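Local coordinates for putative hemin storage protein (Bordetella bronchiseptica, PDB 6AU1) that cleaves deacetylated poly-beta-1,6-N-acetylglucosamine through its glycoside hydrolase domain, the part of PgaB (BpsB) modelled here, and can thereby disrupt bacterial biofilms, at residues A[312-317]-A[346-351]; A[319-324]-A[351-356]. All coordinates share one frame; numbering follows the deposited sequence.

Contact 1: A[312-317]-A[346-351]; sequences IDTEIL and AEALRD. With SO4 (sulfate ion), chain D.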
ATOM      1  N   ILE A 312      -9.558  14.041 -11.158  1.00 18.75           N
ATOM      2  CA  ILE A 312      -9.719  13.522 -12.507  1.00 21.57           C
ATOM      3  C   ILE A 312     -11.205  13.453 -12.791  1.00 22.38           C
ATOM      4  O   ILE A 312     -11.966  13.031 -11.925  1.00 20.27           O
ATOM      5  CB  ILE A 312      -9.048  12.151 -12.645  1.00 22.05           C
ATOM      6  CG1 ILE A 312      -7.525  12.339 -12.561  1.00 25.46           C
ATOM      7  CG2 ILE A 312      -9.445  11.469 -13.947  1.00 19.65           C
ATOM      8  CD1 ILE A 312      -6.750  11.065 -12.520  1.00 29.66           C
ATOM      9  N   ASP A 313     -11.621  13.917 -13.971  1.00 22.48           N
ATOM     10  CA  ASP A 313     -13.027  13.874 -14.375  1.00 24.42           C
ATOM     11  C   ASP A 313     -13.623  12.498 -14.108  1.00 24.57           C
ATOM     12  O   ASP A 313     -13.059  11.483 -14.520  1.00 22.81           O
ATOM     13  CB  ASP A 313     -13.174  14.226 -15.854  1.00 30.73           C
ATOM     14  CG  ASP A 313     -12.995  15.705 -16.119  1.00 45.13           C
ATOM     15  OD1 ASP A 313     -13.107  16.115 -17.291  1.00 56.49           O
ATOM     16  OD2 ASP A 313     -12.756  16.463 -15.154  1.00 47.13           O
ATOM     17  N   THR A 314     -14.748  12.468 -13.399  1.00 19.97           N
ATOM     18  CA  THR A 314     -15.357  11.200 -13.005  1.00 20.05           C
ATOM     19  C   THR A 314     -15.664  10.347 -14.234  1.00 20.53           C
ATOM     20  O   THR A 314     -15.578   9.117 -14.184  1.00 21.12           O
ATOM     21  CB  THR A 314     -16.642  11.422 -12.180  1.00 23.28           C
ATOM     22  OG1 THR A 314     -16.318  12.122 -10.973  1.00 22.05           O
ATOM     23  CG2 THR A 314     -17.294  10.096 -11.811  1.00 20.86           C
ATOM     24  N   GLU A 315     -15.981  10.999 -15.350  1.00 23.23           N
ATOM     25  CA  GLU A 315     -16.268  10.260 -16.580  1.00 25.96           C
ATOM     26  C   GLU A 315     -15.015   9.544 -17.099  1.00 25.86           C
ATOM     27  O   GLU A 315     -15.108   8.488 -17.717  1.00 24.98           O
ATOM     28  CB  GLU A 315     -16.842  11.191 -17.652  1.00 30.72           C
ATOM     29  CG  GLU A 315     -17.194  10.497 -18.967  1.00 44.53           C
ATOM     30  CD  GLU A 315     -18.195   9.357 -18.792  1.00 55.35           C
ATOM     31  OE1 GLU A 315     -19.157   9.513 -18.009  1.00 55.65           O
ATOM     32  OE2 GLU A 315     -18.014   8.303 -19.436  1.00 57.07           O
ATOM     33  N   ILE A 316     -13.837  10.101 -16.843  1.00 21.97           N
ATOM     34  CA  ILE A 316     -12.610   9.424 -17.247  1.00 23.25           C
ATOM     35  C   ILE A 316     -12.385   8.180 -16.382  1.00 20.68           C
ATOM     36  O   ILE A 316     -11.992   7.115 -16.877  1.00 21.19           O
ATOM     37  CB  ILE A 316     -11.390  10.367 -17.154  1.00 26.79           C
ATOM     38  CG1 ILE A 316     -11.467  11.434 -18.251  1.00 30.69           C
ATOM     39  CG2 ILE A 316     -10.088   9.582 -17.268  1.00 22.86           C
ATOM     40  CD1 ILE A 316     -10.432  12.546 -18.109  1.00 31.60           C
ATOM     41  N   LEU A 317     -12.655   8.319 -15.091  1.00 17.28           N
ATOM     42  CA  LEU A 317     -12.539   7.213 -14.151  1.00 15.22           C
ATOM     43  C   LEU A 317     -13.529   6.098 -14.492  1.00 18.16           C
ATOM     44  O   LEU A 317     -13.178   4.911 -14.492  1.00 18.39           O
ATOM     45  CB  LEU A 317     -12.771   7.722 -12.730  1.00 18.31           C
ATOM     46  CG  LEU A 317     -12.619   6.725 -11.581  1.00 20.80           C
ATOM     47  CD1 LEU A 317     -11.220   6.151 -11.576  1.00 17.84           C
ATOM     48  CD2 LEU A 317     -12.928   7.418 -10.246  1.00 22.40           C
ATOM     49  N   ALA A 346     -20.355  10.394  -6.920  1.00 33.29           N
ATOM     50  CA  ALA A 346     -20.955   9.147  -6.452  1.00 40.44           C
ATOM     51  C   ALA A 346     -22.100   8.689  -7.344  1.00 41.92           C
ATOM     52  O   ALA A 346     -22.210   7.504  -7.656  1.00 45.15           O
ATOM     53  CB  ALA A 346     -21.443   9.304  -5.018  1.00 42.41           C
ATOM     54  N   GLU A 347     -22.949   9.629  -7.746  1.00 39.58           N
ATOM     55  CA  GLU A 347     -24.074   9.325  -8.617  1.00 40.55           C
ATOM     56  C   GLU A 347     -23.611   8.692  -9.924  1.00 40.23           C
ATOM     57  O   GLU A 347     -24.233   7.757 -10.426  1.00 39.06           O
ATOM     58  CB  GLU A 347     -24.889  10.592  -8.907  1.00 41.27           C
ATOM     59  N   ALA A 348     -22.510   9.198 -10.468  1.00 35.18           N
ATOM     60  CA  ALA A 348     -22.032   8.737 -11.761  1.00 31.48           C
ATOM     61  C   ALA A 348     -21.345   7.378 -11.667  1.00 26.11           C
ATOM     62  O   ALA A 348     -21.391   6.597 -12.613  1.00 30.62           O
ATOM     63  CB  ALA A 348     -21.095   9.758 -12.364  1.00 34.48           C
ATOM     64  N   LEU A 349     -20.705   7.104 -10.531  1.00 24.15           N
ATOM     65  CA  LEU A 349     -19.926   5.877 -10.354  1.00 21.69           C
ATOM     66  C   LEU A 349     -20.687   4.738  -9.706  1.00 24.20           C
ATOM     67  O   LEU A 349     -20.203   3.607  -9.699  1.00 25.34           O
ATOM     68  CB  LEU A 349     -18.684   6.139  -9.504  1.00 22.59           C
ATOM     69  CG  LEU A 349     -17.388   6.653 -10.103  1.00 27.71           C
ATOM     70  CD1 LEU A 349     -16.246   6.357  -9.127  1.00 27.12           C
ATOM     71  CD2 LEU A 349     -17.112   6.053 -11.470  1.00 27.46           C
ATOM     72  N   ARG A 350     -21.848   5.033  -9.129  1.00 23.35           N
ATOM     73  CA  ARG A 350     -22.613   4.029  -8.399  1.00 28.94           C
ATOM     74  C   ARG A 350     -22.799   2.735  -9.190  1.00 29.92           C
ATOM     75  O   ARG A 350     -22.586   1.644  -8.654  1.00 29.39           O
ATOM     76  CB  ARG A 350     -23.980   4.588  -7.994  1.00 34.06           C
ATOM     77  CG  ARG A 350     -24.715   3.727  -6.985  1.00 47.51           C
ATOM     78  CD  ARG A 350     -26.029   4.362  -6.549  1.00 57.12           C
ATOM     79  NE  ARG A 350     -25.852   5.744  -6.107  1.00 59.66           N
ATOM     80  CZ  ARG A 350     -26.360   6.802  -6.735  1.00 68.71           C
ATOM     81  NH1 ARG A 350     -26.148   8.023  -6.259  1.00 69.49           N
ATOM     82  NH2 ARG A 350     -27.085   6.642  -7.835  1.00 72.44           N
ATOM     83  N   ASP A 351     -23.168   2.839 -10.466  1.00 26.84           N
ATOM     84  CA  ASP A 351     -23.530   1.629 -11.195  1.00 28.37           C
ATOM     85  C   ASP A 351     -22.324   0.723 -11.454  1.00 26.18           C
ATOM     86  O   ASP A 351     -22.480  -0.496 -11.515  1.00 29.49           O
ATOM     87  CB  ASP A 351     -24.262   1.951 -12.515  1.00 30.85           C
ATOM     88  CG  ASP A 351     -23.483   2.880 -13.441  1.00 29.57           C
ATOM     89  OD1 ASP A 351     -22.322   3.239 -13.151  1.00 27.74           O
ATOM     90  OD2 ASP A 351     -24.063   3.248 -14.494  1.00 34.21           O
TER
HETATM   91  S   SO4 D 702     -16.950  15.387 -12.039  1.00 43.23           S
HETATM   92  O1  SO4 D 702     -15.658  14.713 -12.122  1.00 37.81           O
HETATM   93  O2  SO4 D 702     -17.710  15.143 -13.261  1.00 49.22           O
HETATM   94  O3  SO4 D 702     -17.705  14.857 -10.906  1.00 53.69           O
HETATM   95  O4  SO4 D 702     -16.744  16.819 -11.844  1.00 49.40           O
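L317 and L349 make the tight, inner part of this contact: CD2 of L317 sits 3.7 Å from CD1 of L349, and the two side chains cross at about a right angle. L317 swings its CG anti to the backbone N (chi1 -177°), which brings its CD2 methyl toward the second helix; L301 and A303 of strand 297-305 touch the same side chain, and P344 packs against both leucines. One step outward, the methyl of T314 takes over. Its CG2 lies 3.8 Å from CG of L349 and 3.9 Å from CB of A348, a short side chain bridging two consecutive residues of the partner helix. Both helices, 314-326 and 346-353, belong to the outer layer of a TIM-barrel-like fold; no hydrogen bond joins segments 312-317 and 346-351.

Toward solvent the character changes. T314 splits its branches: the methyl faces helix 346-353, while OG1 stays beside the backbone N and turns to a sulfate ion, probably from the crystallisation liquor. Sulfate O1 receives two bonds, from N of T314 at 2.7 Å and from OG1 of T314 at 2.9 Å. The first is fairly straight (160° at the hydrogen), and the anion sits at the N-terminal end of helix 314-326, where the helix dipole would probably favour negative charge. OG1 also accepts a hydrogen bond from N of D345, just ahead of the second helix.

Contact 2: A[319-324]-A[351-356]; sequences RQMVQL and DVMSLK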
ATOM      1  N   ARG A 319     -14.841   5.506 -17.399  1.00 19.62           N
ATOM      2  CA  ARG A 319     -14.452   4.873 -18.662  1.00 21.85           C
ATOM      3  C   ARG A 319     -13.371   3.827 -18.416  1.00 20.94           C
ATOM      4  O   ARG A 319     -13.346   2.791 -19.087  1.00 22.28           O
ATOM      5  CB  ARG A 319     -13.951   5.897 -19.681  1.00 23.94           C
ATOM      6  CG  ARG A 319     -15.033   6.711 -20.366  1.00 31.70           C
ATOM      7  CD  ARG A 319     -14.406   7.669 -21.369  1.00 40.87           C
ATOM      8  NE  ARG A 319     -15.290   8.780 -21.709  1.00 57.15           N
ATOM      9  CZ  ARG A 319     -14.865   9.990 -22.057  1.00 69.90           C
ATOM     10  NH1 ARG A 319     -13.563  10.253 -22.104  1.00 70.07           N
ATOM     11  NH2 ARG A 319     -15.740  10.942 -22.351  1.00 75.75           N
ATOM     12  N   GLN A 320     -12.480   4.096 -17.458  1.00 19.13           N
ATOM     13  CA  GLN A 320     -11.451   3.115 -17.119  1.00 18.87           C
ATOM     14  C   GLN A 320     -12.093   1.870 -16.507  1.00 20.49           C
ATOM     15  O   GLN A 320     -11.718   0.740 -16.837  1.00 19.65           O
ATOM     16  CB  GLN A 320     -10.403   3.708 -16.166  1.00 16.83           C
ATOM     17  CG  GLN A 320      -9.500   4.717 -16.845  1.00 17.25           C
ATOM     18  CD  GLN A 320      -8.419   5.231 -15.917  1.00 19.35           C
ATOM     19  OE1 GLN A 320      -8.615   5.303 -14.704  1.00 19.49           O
ATOM     20  NE2 GLN A 320      -7.269   5.575 -16.480  1.00 22.97           N
ATOM     21  N   MET A 321     -13.085   2.072 -15.646  1.00 16.46           N
ATOM     22  CA  MET A 321     -13.778   0.938 -15.042  1.00 15.78           C
ATOM     23  C   MET A 321     -14.537   0.129 -16.092  1.00 18.88           C
ATOM     24  O   MET A 321     -14.505  -1.099 -16.063  1.00 19.95           O
ATOM     25  CB  MET A 321     -14.721   1.411 -13.937  1.00 16.66           C
ATOM     26  CG  MET A 321     -13.964   1.953 -12.723  1.00 17.32           C
ATOM     27  SD  MET A 321     -15.085   2.644 -11.506  1.00 17.56           S
ATOM     28  CE  MET A 321     -13.909   3.200 -10.268  1.00 19.37           C
ATOM     29  N   VAL A 322     -15.194   0.805 -17.033  1.00 18.52           N
ATOM     30  CA  VAL A 322     -15.912   0.088 -18.083  1.00 20.64           C
ATOM     31  C   VAL A 322     -14.913  -0.685 -18.944  1.00 22.74           C
ATOM     32  O   VAL A 322     -15.178  -1.823 -19.348  1.00 22.15           O
ATOM     33  CB  VAL A 322     -16.767   1.048 -18.957  1.00 22.69           C
ATOM     34  CG1 VAL A 322     -17.315   0.339 -20.219  1.00 25.37           C
ATOM     35  CG2 VAL A 322     -17.912   1.626 -18.122  1.00 22.91           C
ATOM     36  N   GLN A 323     -13.749  -0.085 -19.195  1.00 22.93           N
ATOM     37  CA  GLN A 323     -12.739  -0.756 -20.006  1.00 24.93           C
ATOM     38  C   GLN A 323     -12.272  -2.033 -19.310  1.00 20.09           C
ATOM     39  O   GLN A 323     -12.148  -3.085 -19.956  1.00 23.70           O
ATOM     40  CB  GLN A 323     -11.539   0.164 -20.289  1.00 22.45           C
ATOM     41  CG  GLN A 323     -10.437  -0.524 -21.097  1.00 27.99           C
ATOM     42  CD  GLN A 323      -9.146   0.289 -21.178  1.00 30.48           C
ATOM     43  OE1 GLN A 323      -8.897   1.169 -20.355  1.00 34.55           O
ATOM     44  NE2 GLN A 323      -8.326  -0.004 -22.185  1.00 28.00           N
ATOM     45  N   LEU A 324     -11.997  -1.930 -18.010  1.00 20.24           N
ATOM     46  CA  LEU A 324     -11.622  -3.094 -17.200  1.00 19.82           C
ATOM     47  C   LEU A 324     -12.688  -4.184 -17.286  1.00 20.56           C
ATOM     48  O   LEU A 324     -12.374  -5.348 -17.546  1.00 22.36           O
ATOM     49  CB  LEU A 324     -11.399  -2.705 -15.735  1.00 16.74           C
ATOM     50  CG  LEU A 324     -10.195  -1.816 -15.415  1.00 18.44           C
ATOM     51  CD1 LEU A 324     -10.204  -1.405 -13.938  1.00 18.40           C
ATOM     52  CD2 LEU A 324      -8.876  -2.495 -15.796  1.00 23.66           C
ATOM     53  N   ASP A 351     -23.168   2.839 -10.466  1.00 26.84           N
ATOM     54  CA  ASP A 351     -23.530   1.629 -11.195  1.00 28.37           C
ATOM     55  C   ASP A 351     -22.324   0.723 -11.454  1.00 26.18           C
ATOM     56  O   ASP A 351     -22.480  -0.496 -11.515  1.00 29.49           O
ATOM     57  CB  ASP A 351     -24.262   1.951 -12.515  1.00 30.85           C
ATOM     58  CG  ASP A 351     -23.483   2.880 -13.441  1.00 29.57           C
ATOM     59  OD1 ASP A 351     -22.322   3.239 -13.151  1.00 27.74           O
ATOM     60  OD2 ASP A 351     -24.063   3.248 -14.494  1.00 34.21           O
ATOM     61  N   VAL A 352     -21.132   1.295 -11.590  1.00 23.55           N
ATOM     62  CA  VAL A 352     -19.963   0.450 -11.827  1.00 21.94           C
ATOM     63  C   VAL A 352     -19.234   0.060 -10.535  1.00 25.67           C
ATOM     64  O   VAL A 352     -18.409  -0.850 -10.543  1.00 22.81           O
ATOM     65  CB  VAL A 352     -18.954   1.111 -12.792  1.00 22.53           C
ATOM     66  CG1 VAL A 352     -19.487   1.064 -14.218  1.00 22.86           C
ATOM     67  CG2 VAL A 352     -18.630   2.538 -12.362  1.00 19.46           C
ATOM     68  N   MET A 353     -19.541   0.722  -9.424  1.00 20.93           N
ATOM     69  CA  MET A 353     -18.885   0.362  -8.173  1.00 23.67           C
ATOM     70  C   MET A 353     -19.770  -0.583  -7.376  1.00 34.94           C
ATOM     71  O   MET A 353     -19.334  -1.155  -6.378  1.00 40.29           O
ATOM     72  CB  MET A 353     -18.524   1.607  -7.358  1.00 23.78           C
ATOM     73  CG  MET A 353     -17.274   2.332  -7.850  1.00 20.65           C
ATOM     74  SD  MET A 353     -15.751   1.371  -7.632  1.00 23.04           S
ATOM     75  CE  MET A 353     -15.623   1.333  -5.837  1.00 21.69           C
ATOM     76  N   SER A 354     -21.005  -0.759  -7.843  1.00 35.84           N
ATOM     77  CA  SER A 354     -21.951  -1.694  -7.235  1.00 42.67           C
ATOM     78  C   SER A 354     -21.454  -3.134  -7.313  1.00 42.63           C
ATOM     79  O   SER A 354     -20.852  -3.542  -8.312  1.00 43.40           O
ATOM     80  CB  SER A 354     -23.322  -1.581  -7.910  1.00 47.04           C
ATOM     81  OG  SER A 354     -24.193  -2.618  -7.483  1.00 53.21           O
ATOM     82  N   LEU A 355     -21.712  -3.900  -6.256  1.00 40.58           N
ATOM     83  CA  LEU A 355     -21.264  -5.291  -6.185  1.00 43.13           C
ATOM     84  C   LEU A 355     -22.159  -6.231  -6.994  1.00 52.77           C
ATOM     85  O   LEU A 355     -21.944  -7.444  -7.010  1.00 53.69           O
ATOM     86  CB  LEU A 355     -21.198  -5.755  -4.725  1.00 44.73           C
ATOM     87  CG  LEU A 355     -20.097  -5.110  -3.874  1.00 38.91           C
ATOM     88  CD1 LEU A 355     -20.179  -5.570  -2.420  1.00 37.91           C
ATOM     89  CD2 LEU A 355     -18.726  -5.409  -4.461  1.00 34.98           C
ATOM     90  N   LYS A 356     -23.165  -5.669  -7.658  1.00 52.97           N
ATOM     91  CA  LYS A 356     -23.974  -6.433  -8.605  1.00 63.04           C
ATOM     92  C   LYS A 356     -23.475  -6.169 -10.024  1.00 70.28           C
ATOM     93  O   LYS A 356     -24.203  -5.634 -10.861  1.00 77.53           O
ATOM     94  CB  LYS A 356     -25.454  -6.068  -8.478  1.00 61.57           C
TER
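This is a buried, wholly apolar helix-to-helix contact in the outer layer of a TIM-barrel-like fold, joining the middle of helix 314-326 to the C-terminal end of helix 346-353. M321 is its centre. Its side chain leaves the backbone with CG beside the N and then runs extended (chi2 175°, chi3 -179°), long enough to reach two successive residues of the other helix. The sulfur comes first: SD of M321 lies 3.6 Å from CG2 of V352, with the two side chains meeting at a slant. Farther out, the terminal CE of M321 comes to 3.7 Å from SD of M353.

M353 is shaped quite differently. The bend at chi2 (-67°) puts its sulfur 4.1 Å from SD of M321, so the two thioethers lie close together, and the further bend at chi3 turns its CE away. The barrel wall completes the surroundings: M321 also touches L301, Y332 and Y334, from strands 297-305 and 332-335, while M353 rests on R8 and V10 of strand 8-12. Y332 reaches the second helix as well, its hydroxyl hydrogen-bonding to the carbonyl O of V352.

Past M353 the chain leaves helical geometry at S354, where an ST turn forms: N of K356, a poorly ordered residue, donates to OG of S354 over 3.2 Å. On the outer side the packing thins to a single, longer approach from an exposed valine, V322. V352 divides its methyls, CG2 against the M321 sulfur and CG1 facing CG2 of V322 at 4.2 Å.

In the fold
Contacts 1 and 2 are two successive parts of one interface between helix 314-326 and helix 346-353, their centres 9 Å apart. Along the chain the segments alternate: 312-317, 319-324, 346-351, 351-356, with D351 shared by the last two. Both helices therefore run from contact 1 to contact 2, and strand 332-335, which pairs with strands 297-305 and 8-12 in the barrel sheet, lies between them in sequence. The apolar seam is continuous, since CD2 of L349 meets SD of M321 at 4.0 Å; on its flank R318 forms a salt bridge with D351. The final helix is thus packed onto the barrel where its last strand adjoins its first.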